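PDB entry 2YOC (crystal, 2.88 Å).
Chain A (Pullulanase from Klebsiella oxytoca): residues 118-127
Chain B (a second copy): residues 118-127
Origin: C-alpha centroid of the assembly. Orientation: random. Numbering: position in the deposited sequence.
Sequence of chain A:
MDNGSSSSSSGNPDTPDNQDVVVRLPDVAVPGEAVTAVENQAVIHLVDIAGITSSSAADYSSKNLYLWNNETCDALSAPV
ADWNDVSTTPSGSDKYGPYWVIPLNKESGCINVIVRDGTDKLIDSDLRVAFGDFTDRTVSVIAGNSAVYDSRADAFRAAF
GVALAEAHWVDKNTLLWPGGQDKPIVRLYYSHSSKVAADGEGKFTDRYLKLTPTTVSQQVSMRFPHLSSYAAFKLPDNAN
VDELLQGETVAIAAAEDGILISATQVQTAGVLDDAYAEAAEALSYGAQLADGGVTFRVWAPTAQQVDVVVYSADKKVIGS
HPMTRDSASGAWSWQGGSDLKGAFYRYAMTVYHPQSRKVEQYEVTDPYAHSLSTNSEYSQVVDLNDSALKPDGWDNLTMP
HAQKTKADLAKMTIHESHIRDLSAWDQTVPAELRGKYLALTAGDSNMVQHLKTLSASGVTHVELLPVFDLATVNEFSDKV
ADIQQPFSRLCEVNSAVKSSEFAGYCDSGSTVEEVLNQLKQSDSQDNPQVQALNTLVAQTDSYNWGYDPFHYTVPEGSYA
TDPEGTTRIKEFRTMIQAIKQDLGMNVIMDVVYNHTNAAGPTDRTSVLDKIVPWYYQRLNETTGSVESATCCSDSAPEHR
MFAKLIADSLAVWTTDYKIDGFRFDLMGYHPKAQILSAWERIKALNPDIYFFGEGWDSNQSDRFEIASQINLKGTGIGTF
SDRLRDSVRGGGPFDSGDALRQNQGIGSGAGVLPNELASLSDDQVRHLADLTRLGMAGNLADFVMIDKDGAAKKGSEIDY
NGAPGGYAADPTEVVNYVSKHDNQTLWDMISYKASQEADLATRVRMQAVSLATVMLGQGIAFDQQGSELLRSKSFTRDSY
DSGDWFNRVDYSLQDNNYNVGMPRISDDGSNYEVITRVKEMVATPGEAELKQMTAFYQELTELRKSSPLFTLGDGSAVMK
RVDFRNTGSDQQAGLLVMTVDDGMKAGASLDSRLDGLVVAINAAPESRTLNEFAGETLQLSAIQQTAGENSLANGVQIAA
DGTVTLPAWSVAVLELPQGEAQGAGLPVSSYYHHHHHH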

# COMPACT_ATOMS: atom_id res chain seq x y z
N GLY A 118 -26.00 -26.55 -6.83
CA GLY A 118 -26.71 -27.81 -6.72
C GLY A 118 -27.91 -27.75 -7.65
O GLY A 118 -27.79 -27.27 -8.79
N THR A 119 -29.07 -28.19 -7.15
CA THR A 119 -30.29 -28.13 -7.96
C THR A 119 -31.18 -26.98 -7.49
O THR A 119 -32.42 -27.09 -7.46
CB THR A 119 -30.89 -29.54 -8.21
OG1 THR A 119 -31.72 -29.48 -9.37
CG2 THR A 119 -31.65 -30.10 -7.01
N ASP A 120 -30.52 -25.84 -7.14
CA ASP A 120 -31.15 -24.62 -6.64
C ASP A 120 -30.67 -23.38 -7.41
O ASP A 120 -29.46 -23.14 -7.48
CB ASP A 120 -30.88 -24.45 -5.13
CG ASP A 120 -31.38 -25.56 -4.21
OD1 ASP A 120 -32.55 -25.98 -4.38
OD2 ASP A 120 -30.63 -25.95 -3.28
N LYS A 121 -31.63 -22.60 -7.97
CA LYS A 121 -31.37 -21.38 -8.74
C LYS A 121 -30.66 -20.33 -7.88
O LYS A 121 -31.16 -20.02 -6.80
CB LYS A 121 -32.69 -20.76 -9.23
CG LYS A 121 -33.39 -21.48 -10.35
CD LYS A 121 -34.70 -20.75 -10.69
CE LYS A 121 -34.76 -20.16 -12.09
NZ LYS A 121 -33.81 -19.04 -12.29
N LEU A 122 -29.52 -19.80 -8.36
CA LEU A 122 -28.80 -18.73 -7.67
C LEU A 122 -29.37 -17.37 -8.09
O LEU A 122 -29.51 -16.48 -7.26
CB LEU A 122 -27.29 -18.80 -7.93
CG LEU A 122 -26.52 -19.85 -7.12
CD1 LEU A 122 -25.13 -20.03 -7.69
CD2 LEU A 122 -26.42 -19.47 -5.64
N ILE A 123 -29.72 -17.24 -9.38
CA ILE A 123 -30.36 -16.04 -9.93
C ILE A 123 -31.83 -16.39 -10.16
O ILE A 123 -32.12 -17.34 -10.91
CB ILE A 123 -29.61 -15.46 -11.17
CG1 ILE A 123 -28.38 -14.69 -10.72
CG2 ILE A 123 -30.50 -14.55 -11.99
CD1 ILE A 123 -27.14 -15.23 -11.25
N ASP A 124 -32.74 -15.66 -9.47
CA ASP A 124 -34.21 -15.79 -9.48
C ASP A 124 -34.82 -15.95 -10.88
O ASP A 124 -35.54 -16.92 -11.13
CB ASP A 124 -34.88 -14.64 -8.68
CG ASP A 124 -34.31 -13.24 -8.92
OD1 ASP A 124 -33.32 -12.88 -8.24
OD2 ASP A 124 -34.90 -12.49 -9.74
N SER A 125 -34.49 -15.00 -11.79
CA SER A 125 -34.91 -14.98 -13.19
C SER A 125 -34.03 -15.86 -14.08
O SER A 125 -32.84 -16.05 -13.82
CB SER A 125 -34.91 -13.55 -13.72
OG SER A 125 -36.19 -12.97 -13.55
N ASP A 126 -34.63 -16.40 -15.15
CA ASP A 126 -33.92 -17.19 -16.16
C ASP A 126 -33.16 -16.19 -17.02
O ASP A 126 -33.78 -15.29 -17.62
CB ASP A 126 -34.90 -18.01 -17.03
CG ASP A 126 -35.86 -18.94 -16.30
OD1 ASP A 126 -35.69 -19.13 -15.07
OD2 ASP A 126 -36.78 -19.48 -16.96
N LEU A 127 -31.83 -16.28 -17.03
CA LEU A 127 -31.01 -15.35 -17.80
C LEU A 127 -31.09 -15.64 -19.29
O LEU A 127 -31.21 -16.80 -19.70
CB LEU A 127 -29.55 -15.39 -17.34
CG LEU A 127 -29.26 -15.13 -15.87
CD1 LEU A 127 -27.89 -15.66 -15.50
CD2 LEU A 127 -29.40 -13.65 -15.53
N GLY B 118 -44.60 -19.60 -11.88
CA GLY B 118 -43.82 -18.96 -12.92
C GLY B 118 -42.60 -19.82 -13.17
O GLY B 118 -42.70 -21.05 -13.24
N THR B 119 -41.43 -19.18 -13.28
CA THR B 119 -40.20 -19.93 -13.50
C THR B 119 -39.39 -20.00 -12.20
O THR B 119 -38.16 -19.91 -12.21
CB THR B 119 -39.49 -19.53 -14.82
OG1 THR B 119 -39.07 -18.18 -14.75
CG2 THR B 119 -40.37 -19.71 -16.07
N ASP B 120 -40.12 -20.17 -11.07
CA ASP B 120 -39.59 -20.23 -9.71
C ASP B 120 -40.14 -21.46 -8.95
O ASP B 120 -41.36 -21.62 -8.83
CB ASP B 120 -39.93 -18.93 -8.94
CG ASP B 120 -39.37 -17.63 -9.53
OD1 ASP B 120 -38.17 -17.61 -9.91
OD2 ASP B 120 -40.11 -16.62 -9.54
N LYS B 121 -39.22 -22.29 -8.40
CA LYS B 121 -39.54 -23.50 -7.65
C LYS B 121 -40.34 -23.18 -6.39
O LYS B 121 -39.92 -22.33 -5.60
CB LYS B 121 -38.25 -24.22 -7.21
CG LYS B 121 -37.45 -24.90 -8.30
CD LYS B 121 -36.17 -25.49 -7.70
CE LYS B 121 -36.08 -26.99 -7.77
NZ LYS B 121 -37.09 -27.68 -6.91
N LEU B 122 -41.48 -23.85 -6.20
CA LEU B 122 -42.30 -23.69 -4.99
C LEU B 122 -41.81 -24.66 -3.91
O LEU B 122 -41.77 -24.30 -2.73
CB LEU B 122 -43.79 -23.91 -5.28
CG LEU B 122 -44.53 -22.75 -5.93
CD1 LEU B 122 -45.87 -23.19 -6.44
CD2 LEU B 122 -44.73 -21.60 -4.97
N ILE B 123 -41.41 -25.88 -4.31
CA ILE B 123 -40.82 -26.88 -3.43
C ILE B 123 -39.32 -26.93 -3.75
O ILE B 123 -38.94 -27.19 -4.90
CB ILE B 123 -41.54 -28.26 -3.49
CG1 ILE B 123 -42.84 -28.20 -2.69
CG2 ILE B 123 -40.67 -29.40 -2.96
CD1 ILE B 123 -44.02 -28.45 -3.50
N ASP B 124 -38.49 -26.61 -2.73
CA ASP B 124 -37.01 -26.54 -2.75
C ASP B 124 -36.34 -27.73 -3.46
O ASP B 124 -35.55 -27.53 -4.39
CB ASP B 124 -36.44 -26.32 -1.32
CG ASP B 124 -37.06 -27.14 -0.20
OD1 ASP B 124 -38.10 -26.70 0.35
OD2 ASP B 124 -36.49 -28.20 0.15
N SER B 125 -36.69 -28.96 -3.03
CA SER B 125 -36.19 -30.22 -3.57
C SER B 125 -36.97 -30.66 -4.82
O SER B 125 -38.17 -30.36 -4.95
CB SER B 125 -36.23 -31.31 -2.51
OG SER B 125 -37.55 -31.62 -2.07
N ASP B 126 -36.28 -31.38 -5.73
CA ASP B 126 -36.89 -31.96 -6.92
C ASP B 126 -37.67 -33.18 -6.43
O ASP B 126 -37.08 -34.10 -5.85
CB ASP B 126 -35.82 -32.38 -7.95
CG ASP B 126 -34.86 -31.31 -8.42
OD1 ASP B 126 -35.08 -30.12 -8.08
OD2 ASP B 126 -33.89 -31.65 -9.12
N LEU B 127 -38.99 -33.17 -6.60
CA LEU B 127 -39.83 -34.27 -6.15
C LEU B 127 -39.68 -35.48 -7.06
O LEU B 127 -39.46 -35.34 -8.27
CB LEU B 127 -41.31 -33.86 -6.10
CG LEU B 127 -41.68 -32.65 -5.25
CD1 LEU B 127 -43.05 -32.10 -5.67
CD2 LEU B 127 -41.66 -32.98 -3.77

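The two copies of the loop meet in an antiparallel arrangement, with Asp A120 opposite Asp B124 and Asp A124 opposite Asp B120, and together they bury 364 Å². The two threonines have the most area covered by the other stretch, followed by the lysines and Asp A126 and Asp B126. Two threonine–aspartate hydrogen bonds tie the loops. Thr A119 OG1 donates to Asp B126 OD2 at 3.1 Å; the counterpart from Thr B119 OG1 to Asp A126 OD2, at 3.4 Å, is weak. Threonine suits this place because its short side chain carries a hydroxyl that can donate to the facing carboxylate. Both threonines direct CA-to-CB toward the other copy, yet chi1 is t (-158°) in Thr A119 and p (64°) in Thr B119. Either setting brings the hydroxyl to the carboxylate, while the methyl group takes a different place.

Asp A126 and Asp B126 start sideways, but chi1 near -55° (m) with chi2 near -10° brings the carboxylate closer to the neighbouring chain. OD2 accepts from the threonine, whereas OD1 forms a salt bridge within its own loop, 3.4 Å from Lys A121 NZ to Asp A126 OD1 and likewise from Lys B121 NZ to Asp B126 OD1.

Each lysine is bent rather than extended. After m and t at chi1 and chi2, chi3 lies between wells near 117° and chi4 is m. The long chain thus lets the amine reach its own carbonyls as well as OD1: Lys A121 NZ donates to Ile A123 O at 2.8 Å and to Asp A124 O at 3.0 Å, and Lys B121 repeats both bonds. This course leaves CE near the facing chain, with Lys A121 CE 3.4 Å from Thr B119 O and Lys B121 CE 3.7 Å from Thr A119 O.

Not every approach is attractive. Asp B120 OD1 lies 3.0 Å from Asp A124 O, and Asp A120 OD1 lies 3.4 Å from Asp B124 O; both are pairs of acceptors.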